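Uncharacterized protein (Bacteroides caccae, PDB 4R4K) is of unknown function but adopts a cystatin-like fold, with helices packed against an antiparallel sheet, and belongs to a family of the NTF2 clan. Local coordinates at residues A[25-30]-A[58-63]; A[29-34]-A[115-120]; A[67-72]-A[79-84]. One frame throughout, in Å; residues are numbered along the deposited sequence.

In the fold
Contacts 1 and 2 form one continuous piece of packing, because both start from the chain leaving helix 23-28 and share Arg29 and Ile30. Their centres lie about 9 Å apart, and Trp58 of contact 1 touches Phe32, Leu34 and Val118 of contact 2. Contact 3 is more remote, with its centre about 20 Å from that of contact 1 and about 22 Å from that of contact 2. It nevertheless belongs to the same five-stranded sheet as contact 2: 69-72 and 116-123 are its outermost strands within the chain. No active site has been assigned. Bound polyether chains lie against Leu60, Leu61 and Asp62 of contact 1 and against Ile71 and Tyr79 of contact 3.

Contact 1 of 3, residues A[25-30]-A[58-63]; sequences FQYTRI and WPLLDS. With PEU (2,5,8,11,14,17,20,23,26,29,32,35,38,41,44,47,50,53,56,59,62,65,68,71,74,77,80-heptacosaoxadooctacontan-82-ol), chain J; ACT (acetate ion), chain E.
Gln26 reaches out of helix 23-28 and docks its amide on the backbone and side chains of 58-63. CG stands anti to the backbone N (chi1 -178°) and the chain stays extended beyond it, which carries the amide across to the loop. Its CB just grazes Leu60 CD2 at 4.2 Å. CG runs past the same methyl, and CD comes within 3.7 Å of Leu60 CD2. At the tip, OE1 accepts two hydrogen bonds, each in the plane of its carbonyl and on a lone pair. One comes from Trp58 NE1 at 2.9 Å, with OE1 lying in the indole plane, and the other from Leu61 N, also 2.9 Å from Gln26 OE1 and nearly straight at 173°. NE2 donates to Leu61 O over 3.0 Å, so the amide pairs with both the N-H and the C=O of one residue, and Phe19 O takes a further bond from NE2. In the cystatin-like fold helices pack on a sheet; here the loop leading to strand 69-72 packs on helix 23-28 and also touches the long helix 135-152, whose Asn146 bonds Trp58 O and Leu60 N. Ile30 meets Trp58 tip to tip: CD1 lies over one indole face, a tight 3.2 Å from Trp58 CE2, while Pro59 CD lies over the opposite face, toward its rim. Leu60 CD2 sits over a face of the Tyr27 ring, 4.0 Å from its centroid. A water accepts from Tyr27 OH and donates to Trp58 O.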
loop_
_atom_site.group_PDB
_atom_site.type_symbol
_atom_site.label_atom_id
_atom_site.label_comp_id
_atom_site.label_asym_id
_atom_site.label_seq_id
_atom_site.Cartn_x
_atom_site.Cartn_y
_atom_site.Cartn_z
ATOM N N PHE A 25 -3.436 -6.452 13.558
ATOM C CA PHE A 25 -1.998 -6.184 13.645
ATOM C C PHE A 25 -1.557 -5.185 12.576
ATOM O O PHE A 25 -0.783 -4.249 12.844
ATOM C CB PHE A 25 -1.194 -7.474 13.516
ATOM C CG PHE A 25 0.288 -7.274 13.583
ATOM C CD1 PHE A 25 0.914 -7.036 14.784
ATOM C CD2 PHE A 25 1.069 -7.293 12.419
ATOM C CE1 PHE A 25 2.285 -6.865 14.835
ATOM C CE2 PHE A 25 2.445 -7.113 12.462
ATOM C CZ PHE A 25 3.049 -6.893 13.679
ATOM N N GLN A 26 -2.023 -5.398 11.344
ATOM C CA GLN A 26 -1.668 -4.507 10.246
ATOM C C GLN A 26 -1.921 -3.026 10.579
ATOM O O GLN A 26 -1.052 -2.166 10.382
ATOM C CB GLN A 26 -2.400 -4.922 8.953
ATOM C CG GLN A 26 -2.026 -4.050 7.775
ATOM C CD GLN A 26 -2.351 -4.607 6.383
ATOM O OE1 GLN A 26 -2.661 -3.833 5.485
ATOM N NE2 GLN A 26 -2.288 -5.934 6.203
ATOM N N TYR A 27 -3.120 -2.734 11.091
ATOM C CA TYR A 27 -3.444 -1.359 11.443
ATOM C C TYR A 27 -2.495 -0.765 12.492
ATOM O O TYR A 27 -2.143 0.428 12.435
ATOM C CB TYR A 27 -4.871 -1.234 11.954
ATOM C CG TYR A 27 -5.928 -1.235 10.893
ATOM C CD1 TYR A 27 -5.937 -0.265 9.897
ATOM C CD2 TYR A 27 -6.926 -2.192 10.902
ATOM C CE1 TYR A 27 -6.942 -0.251 8.936
ATOM C CE2 TYR A 27 -7.916 -2.201 9.954
ATOM C CZ TYR A 27 -7.915 -1.221 8.981
ATOM O OH TYR A 27 -8.880 -1.253 8.042
ATOM N N THR A 28 -2.008 -1.589 13.398
ATOM C CA THR A 28 -1.064 -1.099 14.435
ATOM C C THR A 28 0.306 -0.753 13.876
ATOM O O THR A 28 1.083 -0.055 14.540
ATOM C CB THR A 28 -0.849 -2.103 15.612
ATOM O OG1 THR A 28 -0.077 -3.248 15.223
ATOM C CG2 THR A 28 -2.168 -2.524 16.259
ATOM N N ARG A 29 0.624 -1.251 12.673
ATOM C CA ARG A 29 1.939 -1.043 12.067
ATOM C C ARG A 29 1.947 -0.117 10.866
ATOM O O ARG A 29 2.810 -0.206 9.998
ATOM C CB ARG A 29 2.567 -2.380 11.727
ATOM C CG ARG A 29 2.875 -3.236 12.924
ATOM C CD ARG A 29 3.733 -2.525 13.970
ATOM N NE ARG A 29 4.225 -3.487 14.940
ATOM C CZ ARG A 29 5.272 -4.286 14.759
ATOM N NH1 ARG A 29 6.023 -4.233 13.661
ATOM N NH2 ARG A 29 5.575 -5.158 15.698
ATOM N N ILE A 30 0.998 0.802 10.843
ATOM C CA ILE A 30 0.971 1.835 9.837
ATOM C C ILE A 30 0.968 3.175 10.555
ATOM O O ILE A 30 0.175 3.374 11.477
ATOM C CB ILE A 30 -0.264 1.723 8.936
ATOM C CG1 ILE A 30 -0.308 0.328 8.285
ATOM C CG2 ILE A 30 -0.195 2.824 7.886
ATOM C CD1 ILE A 30 -1.637 -0.041 7.660
ATOM N N TRP A 58 -7.330 3.374 4.413
ATOM C CA TRP A 58 -6.340 2.327 4.158
ATOM C C TRP A 58 -6.916 1.027 3.592
ATOM O O TRP A 58 -7.738 0.402 4.235
ATOM C CB TRP A 58 -5.590 1.979 5.452
ATOM C CG TRP A 58 -4.571 0.903 5.276
ATOM C CD1 TRP A 58 -4.650 -0.398 5.713
ATOM C CD2 TRP A 58 -3.325 1.027 4.581
ATOM N NE1 TRP A 58 -3.521 -1.094 5.325
ATOM C CE2 TRP A 58 -2.695 -0.245 4.625
ATOM C CE3 TRP A 58 -2.697 2.081 3.901
ATOM C CZ2 TRP A 58 -1.461 -0.477 4.038
ATOM C CZ3 TRP A 58 -1.464 1.845 3.329
ATOM C CH2 TRP A 58 -0.862 0.579 3.404
ATOM N N PRO A 59 -6.456 0.612 2.396
ATOM C CA PRO A 59 -6.778 -0.742 1.922
ATOM C C PRO A 59 -5.834 -1.783 2.515
ATOM O O PRO A 59 -4.630 -1.726 2.269
ATOM C CB PRO A 59 -6.567 -0.653 0.394
ATOM C CG PRO A 59 -6.298 0.804 0.106
ATOM C CD PRO A 59 -5.735 1.361 1.368
ATOM N N LEU A 60 -6.390 -2.768 3.212
ATOM C CA LEU A 60 -5.600 -3.824 3.794
ATOM C C LEU A 60 -4.887 -4.648 2.723
ATOM O O LEU A 60 -5.503 -5.039 1.724
ATOM C CB LEU A 60 -6.481 -4.695 4.694
ATOM C CG LEU A 60 -7.004 -3.995 5.963
ATOM C CD1 LEU A 60 -8.199 -4.736 6.538
ATOM C CD2 LEU A 60 -5.924 -3.866 7.023
ATOM N N LEU A 61 -3.603 -4.905 2.974
ATOM C CA LEU A 61 -2.715 -5.613 2.047
ATOM C C LEU A 61 -2.534 -7.068 2.458
ATOM O O LEU A 61 -2.248 -7.357 3.615
ATOM C CB LEU A 61 -1.351 -4.950 2.035
ATOM C CG LEU A 61 -1.380 -3.534 1.476
ATOM C CD1 LEU A 61 -0.018 -2.905 1.662
ATOM C CD2 LEU A 61 -1.816 -3.493 0.015
ATOM N N ASP A 62 -2.756 -7.984 1.516
ATOM C CA ASP A 62 -2.633 -9.406 1.803
ATOM C C ASP A 62 -1.334 -10.004 1.308
ATOM O O ASP A 62 -0.551 -9.327 0.648
ATOM C CB ASP A 62 -3.868 -10.166 1.303
ATOM C CG ASP A 62 -3.975 -10.254 -0.202
ATOM O OD1 ASP A 62 -2.993 -10.006 -0.938
ATOM O OD2 ASP A 62 -5.080 -10.621 -0.670
ATOM N N SER A 63 -1.102 -11.268 1.640
ATOM C CA SER A 63 0.192 -11.909 1.348
ATOM C C SER A 63 0.425 -12.052 -0.146
ATOM O O SER A 63 1.550 -11.921 -0.610
ATOM C CB SER A 63 0.303 -13.270 2.022
ATOM O OG SER A 63 -0.711 -14.131 1.584
HETATM O OCV PEU J . -12.920 -13.467 -2.401
HETATM C CCW PEU J . -12.427 -12.275 -1.812
HETATM C CCX PEU J . -11.197 -12.559 -0.970
HETATM O OCY PEU J . -10.483 -11.328 -0.853
HETATM C CCZ PEU J . -10.546 -10.693 0.427
HETATM C CDA PEU J . -9.118 -10.350 0.811
HETATM O ODB PEU J . -8.464 -11.542 1.225
HETATM C CDC PEU J . -7.040 -11.558 1.068
HETATM C CDD PEU J . -6.545 -12.941 0.637
HETATM O ODE PEU J . -5.581 -13.456 1.571
HETATM C C ACT E . 3.014 -5.697 18.980
HETATM O O ACT E . 3.984 -5.807 18.215
HETATM O OXT ACT E . 3.138 -5.132 20.084
HETATM C CH3 ACT E . 1.682 -6.254 18.571
HETATM O O HOH W 1 -9.028 1.086 6.591
#

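Contact 2 of 3, residues A[29-34]-A[115-120]; sequences RIKFPL and KWYVVD. With ACT (acetate ion), chain E.
Ile30 and Val118 are joined by a single backbone bridge, with the two segments running in the same direction. Val118 N donates to Arg29 O over 2.8 Å, and Lys31 N donates to Val118 O over 2.9 Å. The loop after helix 23-28 thus lies against strand 116-123, an outermost strand of the antiparallel sheet in this cystatin-like fold. Further along, Val119 and Asp120 both face Glu107 of the neighbouring strand, forming a classic beta bulge. The side chains of Ile30 and Val118 run alongside each other, Ile30 CG1 next to Val118 CB.

The Arg29 side chain reaches over three residues of 115-120. The bend at chi2 (-54°) places CD off-centre against a face of the Tyr117 ring, 4.3 Å from its centroid. NH1 continues to Trp116 O, where a 2.9 Å hydrogen bond lands on a lone pair of the carbonyl. Lys115 CB lies over a face of the guanidinium, 3.7 Å from Arg29 NH1. NH2 forms a salt bridge with Glu10 and also bonds an acetate ion, probably from the crystallisation liquor. An alanine here would probably leave Trp116 O without its side-chain donor, Glu10 without its charged mate, and the Tyr117 ring without the CD packed against it.

The other face of Tyr117 is crossed by Lys31 in the one of its two conformers considered here: CE stands over the ring centre, and NZ makes a cation-pi contact 4.0 Å from the centroid of Tyr117. Leu34 CD2 packs on the Val119 carbonyl. Between the two segments a water donates to Lys31 O at 2.8 Å and to Val119 O at 2.7 Å.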
loop_
_atom_site.group_PDB
_atom_site.type_symbol
_atom_site.label_atom_id
_atom_site.label_comp_id
_atom_site.label_asym_id
_atom_site.label_seq_id
_atom_site.Cartn_x
_atom_site.Cartn_y
_atom_site.Cartn_z
ATOM N N ARG A 29 0.624 -1.251 12.673
ATOM C CA ARG A 29 1.939 -1.043 12.067
ATOM C C ARG A 29 1.947 -0.117 10.866
ATOM O O ARG A 29 2.810 -0.206 9.998
ATOM C CB ARG A 29 2.567 -2.380 11.727
ATOM C CG ARG A 29 2.875 -3.236 12.924
ATOM C CD ARG A 29 3.733 -2.525 13.970
ATOM N NE ARG A 29 4.225 -3.487 14.940
ATOM C CZ ARG A 29 5.272 -4.286 14.759
ATOM N NH1 ARG A 29 6.023 -4.233 13.661
ATOM N NH2 ARG A 29 5.575 -5.158 15.698
ATOM N N ILE A 30 0.998 0.802 10.843
ATOM C CA ILE A 30 0.971 1.835 9.837
ATOM C C ILE A 30 0.968 3.175 10.555
ATOM O O ILE A 30 0.175 3.374 11.477
ATOM C CB ILE A 30 -0.264 1.723 8.936
ATOM C CG1 ILE A 30 -0.308 0.328 8.285
ATOM C CG2 ILE A 30 -0.195 2.824 7.886
ATOM C CD1 ILE A 30 -1.637 -0.041 7.660
ATOM N N LYS A 31 1.889 4.055 10.168
ATOM C CA LYS A 31 1.982 5.381 10.783
ATOM C C LYS A 31 1.140 6.402 10.010
ATOM O O LYS A 31 1.589 6.976 9.033
ATOM C CB LYS A 31 3.440 5.825 10.897
ATOM C CG LYS A 31 4.216 5.040 11.964
ATOM C CD LYS A 31 5.655 5.510 12.112
ATOM C CE LYS A 31 6.291 5.112 13.451
ATOM N NZ LYS A 31 5.330 5.012 14.591
ATOM N N PHE A 32 -0.095 6.595 10.461
ATOM C CA PHE A 32 -1.029 7.533 9.873
ATOM C C PHE A 32 -0.874 8.906 10.519
ATOM O O PHE A 32 -0.605 8.987 11.717
ATOM C CB PHE A 32 -2.473 7.057 10.090
ATOM C CG PHE A 32 -2.807 5.756 9.403
ATOM C CD1 PHE A 32 -2.952 5.700 8.021
ATOM C CD2 PHE A 32 -3.027 4.573 10.141
ATOM C CE1 PHE A 32 -3.275 4.515 7.390
ATOM C CE2 PHE A 32 -3.360 3.373 9.504
ATOM C CZ PHE A 32 -3.483 3.343 8.132
ATOM N N PRO A 33 -1.103 9.986 9.747
ATOM C CA PRO A 33 -1.420 9.982 8.321
ATOM C C PRO A 33 -0.164 9.711 7.546
ATOM O O PRO A 33 0.935 10.027 8.005
ATOM C CB PRO A 33 -1.926 11.407 8.051
ATOM C CG PRO A 33 -1.333 12.229 9.139
ATOM C CD PRO A 33 -1.208 11.337 10.337
ATOM N N LEU A 34 -0.294 9.054 6.401
ATOM C CA LEU A 34 0.889 8.672 5.656
ATOM C C LEU A 34 1.611 9.904 5.126
ATOM O O LEU A 34 1.032 10.996 5.038
ATOM C CB LEU A 34 0.526 7.706 4.532
ATOM C CG LEU A 34 -0.088 6.390 5.020
ATOM C CD1 LEU A 34 -0.555 5.578 3.828
ATOM C CD2 LEU A 34 0.887 5.600 5.873
ATOM N N LYS A 115 10.816 -1.984 15.464
ATOM C CA LYS A 115 9.608 -2.498 14.816
ATOM C C LYS A 115 9.477 -1.918 13.414
ATOM O O LYS A 115 9.820 -0.774 13.165
ATOM C CB LYS A 115 8.380 -2.141 15.636
ATOM C CG LYS A 115 8.313 -2.796 16.999
ATOM C CD LYS A 115 7.042 -2.384 17.729
ATOM C CE LYS A 115 6.894 -3.080 19.062
ATOM N NZ LYS A 115 5.659 -2.633 19.753
ATOM N N TRP A 116 8.935 -2.721 12.509
ATOM C CA TRP A 116 8.646 -2.263 11.155
ATOM C C TRP A 116 7.277 -1.605 11.071
ATOM O O TRP A 116 6.311 -2.072 11.686
ATOM C CB TRP A 116 8.710 -3.424 10.181
ATOM C CG TRP A 116 10.097 -3.908 9.927
ATOM C CD1 TRP A 116 10.713 -4.958 10.531
ATOM C CD2 TRP A 116 11.013 -3.407 8.954
ATOM N NE1 TRP A 116 11.966 -5.122 10.013
ATOM C CE2 TRP A 116 12.178 -4.193 9.033
ATOM C CE3 TRP A 116 10.972 -2.365 8.029
ATOM C CZ2 TRP A 116 13.300 -3.961 8.234
ATOM C CZ3 TRP A 116 12.073 -2.148 7.219
ATOM C CH2 TRP A 116 13.225 -2.944 7.324
ATOM N N TYR A 117 7.223 -0.528 10.305
ATOM C CA TYR A 117 5.995 0.177 10.007
ATOM C C TYR A 117 5.932 0.554 8.538
ATOM O O TYR A 117 6.962 0.799 7.893
ATOM C CB TYR A 117 5.913 1.483 10.780
ATOM C CG TYR A 117 5.855 1.326 12.241
ATOM C CD1 TYR A 117 7.022 1.223 12.960
ATOM C CD2 TYR A 117 4.647 1.302 12.934
ATOM C CE1 TYR A 117 6.973 1.076 14.315
ATOM C CE2 TYR A 117 4.592 1.140 14.298
ATOM C CZ TYR A 117 5.777 1.045 14.976
ATOM O OH TYR A 117 5.760 0.868 16.321
ATOM N N VAL A 118 4.704 0.643 8.052
ATOM C CA VAL A 118 4.445 1.329 6.793
ATOM C C VAL A 118 4.392 2.818 7.092
ATOM O O VAL A 118 3.669 3.233 7.993
ATOM C CB VAL A 118 3.130 0.869 6.163
ATOM C CG1 VAL A 118 2.763 1.777 4.986
ATOM C CG2 VAL A 118 3.274 -0.569 5.713
ATOM N N VAL A 119 5.203 3.590 6.375
ATOM C CA VAL A 119 5.219 5.045 6.533
ATOM C C VAL A 119 4.670 5.816 5.345
ATOM O O VAL A 119 4.353 7.002 5.474
ATOM C CB VAL A 119 6.620 5.572 6.881
ATOM C CG1 VAL A 119 7.095 4.981 8.207
ATOM C CG2 VAL A 119 7.615 5.309 5.763
ATOM N N ASP A 120 4.541 5.168 4.183
ATOM C CA ASP A 120 3.941 5.821 3.044
ATOM C C ASP A 120 3.395 4.786 2.092
ATOM O O ASP A 120 3.840 3.623 2.085
ATOM C CB ASP A 120 4.934 6.734 2.332
ATOM C CG ASP A 120 4.251 7.890 1.592
ATOM O OD1 ASP A 120 3.005 8.052 1.656
ATOM O OD2 ASP A 120 4.985 8.647 0.920
HETATM C C ACT E . 3.014 -5.697 18.980
HETATM O O ACT E . 3.984 -5.807 18.215
HETATM O OXT ACT E . 3.138 -5.132 20.084
HETATM C CH3 ACT E . 1.682 -6.254 18.571
HETATM O O HOH W 2 4.017 8.029 7.994
#

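Contact 3 of 3, residues A[67-72]-A[79-84]; sequences KEERIE and YVSKFT. With PEU (2,5,8,11,14,17,20,23,26,29,32,35,38,41,44,47,50,53,56,59,62,65,68,71,74,77,80-heptacosaoxadooctacontan-82-ol), chain I.
Tyr79 and Ile71 form an antiparallel hydrogen-bonded pair, with Tyr79 N giving to Ile71 O and Ile71 N to Tyr79 O, each over 2.8 Å. Their side chains lie on the same sheet face as those of Glu69 and Ser81. The Tyr79 ring carries a polyether atom, CDA, 3.9 Å above its plane and over its centre; Ile71 CD1 touches the same ligand, while Tyr79 OH bonds Asp103. Val80 turns to the other face, opposite Arg70 in a non-hydrogen-bonded pair, where its CG2 rests near Arg70 CG. Here the two strands of a beta hairpin, 69-72 and 78-87, run at 176° to each other; 69-72 is an outermost strand of the five-stranded sheet, and 78-87 goes on to bond strand 90-97 through Val80 and Lys82. At Ser81 the backbone pairs with Glu69: Ser81 N donates to Glu69 O and Glu69 N to Ser81 O, both over 3.0 Å. With OG between the backbone N and the carbonyl carbon (chi1 56°), the hydroxyl donates to Lys67 O over 2.7 Å, just before strand 69-72 begins. A water donates to both Ser81 OG and Glu69 OE2. Lys82 passes Glu68 chiefly through its backbone, CA lying close to Glu68 OE2. That oxygen then takes the Phe83 N-H over 2.9 Å, the donor standing above the carboxylate plane. Glu68 CD meets the edge of the Phe83 ring, 3.6 Å from CD2, with the two planes 74° apart, just before the chain turns a corner at Thr84.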
loop_
_atom_site.group_PDB
_atom_site.type_symbol
_atom_site.label_atom_id
_atom_site.label_comp_id
_atom_site.label_asym_id
_atom_site.label_seq_id
_atom_site.Cartn_x
_atom_site.Cartn_y
_atom_site.Cartn_z
ATOM N N LYS A 67 3.802 -10.371 -2.637
ATOM C CA LYS A 67 4.772 -11.315 -3.214
ATOM C C LYS A 67 5.516 -10.646 -4.361
ATOM O O LYS A 67 4.907 -9.919 -5.134
ATOM C CB LYS A 67 4.047 -12.523 -3.810
ATOM C CG LYS A 67 3.708 -13.666 -2.883
ATOM C CD LYS A 67 3.813 -14.988 -3.634
ATOM C CE LYS A 67 3.070 -16.101 -2.952
ATOM N NZ LYS A 67 3.026 -15.929 -1.485
ATOM N N GLU A 68 6.816 -10.922 -4.481
ATOM C CA GLU A 68 7.574 -10.475 -5.642
ATOM C C GLU A 68 7.384 -11.473 -6.759
ATOM O O GLU A 68 7.632 -12.667 -6.565
ATOM C CB GLU A 68 9.051 -10.402 -5.335
ATOM C CG GLU A 68 9.451 -9.347 -4.330
ATOM C CD GLU A 68 10.963 -9.199 -4.259
ATOM O OE1 GLU A 68 11.580 -10.048 -3.565
ATOM O OE2 GLU A 68 11.523 -8.257 -4.900
ATOM N N GLU A 69 6.915 -11.013 -7.906
ATOM C CA GLU A 69 6.651 -11.904 -9.002
ATOM C C GLU A 69 6.417 -11.145 -10.300
ATOM O O GLU A 69 6.259 -9.935 -10.336
ATOM C CB GLU A 69 5.445 -12.780 -8.678
ATOM C CG GLU A 69 4.133 -12.043 -8.629
ATOM C CD GLU A 69 3.012 -12.809 -7.947
ATOM O OE1 GLU A 69 3.227 -13.926 -7.443
ATOM O OE2 GLU A 69 1.880 -12.283 -7.973
ATOM N N ARG A 70 6.404 -11.915 -11.368
ATOM C CA ARG A 70 6.179 -11.415 -12.688
ATOM C C ARG A 70 5.067 -12.262 -13.292
ATOM O O ARG A 70 5.205 -13.495 -13.386
ATOM C CB ARG A 70 7.475 -11.516 -13.488
ATOM C CG ARG A 70 7.381 -11.009 -14.903
ATOM C CD ARG A 70 8.744 -11.165 -15.564
ATOM N NE ARG A 70 8.612 -11.343 -17.002
ATOM C CZ ARG A 70 8.696 -10.346 -17.864
ATOM N NH1 ARG A 70 8.932 -9.107 -17.436
ATOM N NH2 ARG A 70 8.555 -10.569 -19.160
ATOM N N ILE A 71 3.973 -11.597 -13.680
ATOM C CA ILE A 71 2.798 -12.262 -14.185
ATOM C C ILE A 71 2.672 -11.928 -15.659
ATOM O O ILE A 71 2.487 -10.763 -16.011
ATOM C CB ILE A 71 1.517 -11.828 -13.435
ATOM C CG1 ILE A 71 1.644 -12.054 -11.930
ATOM C CG2 ILE A 71 0.312 -12.595 -13.952
ATOM C CD1 ILE A 71 0.577 -11.351 -11.113
ATOM N N GLU A 72 2.771 -12.955 -16.507
ATOM C CA GLU A 72 2.608 -12.810 -17.948
ATOM C C GLU A 72 1.214 -13.272 -18.296
ATOM O O GLU A 72 0.916 -14.457 -18.170
ATOM C CB GLU A 72 3.659 -13.681 -18.698
ATOM C CG GLU A 72 5.054 -13.084 -18.705
ATOM C CD GLU A 72 6.122 -14.036 -19.231
ATOM O OE1 GLU A 72 6.050 -15.260 -18.925
ATOM O OE2 GLU A 72 7.049 -13.548 -19.927
ATOM N N TYR A 79 2.519 -7.981 -15.468
ATOM C CA TYR A 79 2.385 -7.287 -14.185
ATOM C C TYR A 79 3.595 -7.689 -13.309
ATOM O O TYR A 79 3.944 -8.871 -13.201
ATOM C CB TYR A 79 1.077 -7.668 -13.537
ATOM C CG TYR A 79 0.687 -6.764 -12.379
ATOM C CD1 TYR A 79 0.031 -5.555 -12.612
ATOM C CD2 TYR A 79 0.992 -7.090 -11.061
ATOM C CE1 TYR A 79 -0.304 -4.688 -11.573
ATOM C CE2 TYR A 79 0.634 -6.237 -10.017
ATOM C CZ TYR A 79 -0.016 -5.046 -10.281
ATOM O OH TYR A 79 -0.386 -4.196 -9.258
ATOM N N VAL A 80 4.294 -6.709 -12.751
ATOM C CA VAL A 80 5.523 -6.969 -12.030
ATOM C C VAL A 80 5.412 -6.338 -10.649
ATOM O O VAL A 80 5.006 -5.186 -10.541
ATOM C CB VAL A 80 6.746 -6.351 -12.773
ATOM C CG1 VAL A 80 8.034 -6.517 -11.979
ATOM C CG2 VAL A 80 6.897 -6.961 -14.165
ATOM N N SER A 81 5.782 -7.104 -9.637
ATOM C CA SER A 81 5.844 -6.640 -8.259
ATOM C C SER A 81 7.210 -6.987 -7.714
ATOM O O SER A 81 7.748 -8.085 -7.937
ATOM C CB SER A 81 4.741 -7.252 -7.406
ATOM O OG SER A 81 4.812 -8.689 -7.481
ATOM N N LYS A 82 7.830 -6.021 -7.053
ATOM C CA LYS A 82 9.201 -6.183 -6.591
ATOM C C LYS A 82 9.546 -5.169 -5.520
ATOM O O LYS A 82 8.947 -4.088 -5.457
ATOM C CB LYS A 82 10.177 -6.062 -7.758
ATOM C CG LYS A 82 10.193 -4.704 -8.407
ATOM C CD LYS A 82 10.982 -4.770 -9.711
ATOM C CE LYS A 82 10.815 -3.500 -10.519
ATOM N NZ LYS A 82 11.872 -3.368 -11.552
ATOM N N PHE A 83 10.507 -5.534 -4.675
ATOM C CA PHE A 83 11.132 -4.577 -3.768
ATOM C C PHE A 83 12.169 -3.793 -4.582
ATOM O O PHE A 83 13.192 -4.330 -5.023
ATOM C CB PHE A 83 11.735 -5.258 -2.543
ATOM C CG PHE A 83 10.708 -5.670 -1.551
ATOM C CD1 PHE A 83 10.227 -4.756 -0.626
ATOM C CD2 PHE A 83 10.154 -6.935 -1.596
ATOM C CE1 PHE A 83 9.237 -5.120 0.272
ATOM C CE2 PHE A 83 9.146 -7.293 -0.714
ATOM C CZ PHE A 83 8.701 -6.384 0.226
ATOM N N THR A 84 11.867 -2.525 -4.818
ATOM C CA THR A 84 12.758 -1.633 -5.571
ATOM C C THR A 84 13.822 -1.022 -4.680
ATOM O O THR A 84 14.848 -0.539 -5.168
ATOM C CB THR A 84 11.959 -0.504 -6.223
ATOM O OG1 THR A 84 11.144 0.144 -5.224
ATOM C CG2 THR A 84 11.094 -1.081 -7.312
HETATM O OCY PEU I . -4.152 -6.124 -10.925
HETATM C CCZ PEU I . -3.812 -6.924 -12.061
HETATM C CDA PEU I . -2.975 -8.139 -11.658
HETATM O ODB PEU I . -3.155 -8.401 -10.268
HETATM C CDC PEU I . -2.297 -9.408 -9.734
HETATM C CDD PEU I . -1.732 -8.910 -8.403
HETATM O ODE PEU I . -2.100 -9.793 -7.341
HETATM O O HOH W 3 1.717 -9.160 -8.227
HETATM O O HOH W 4 3.467 -9.170 -10.072
#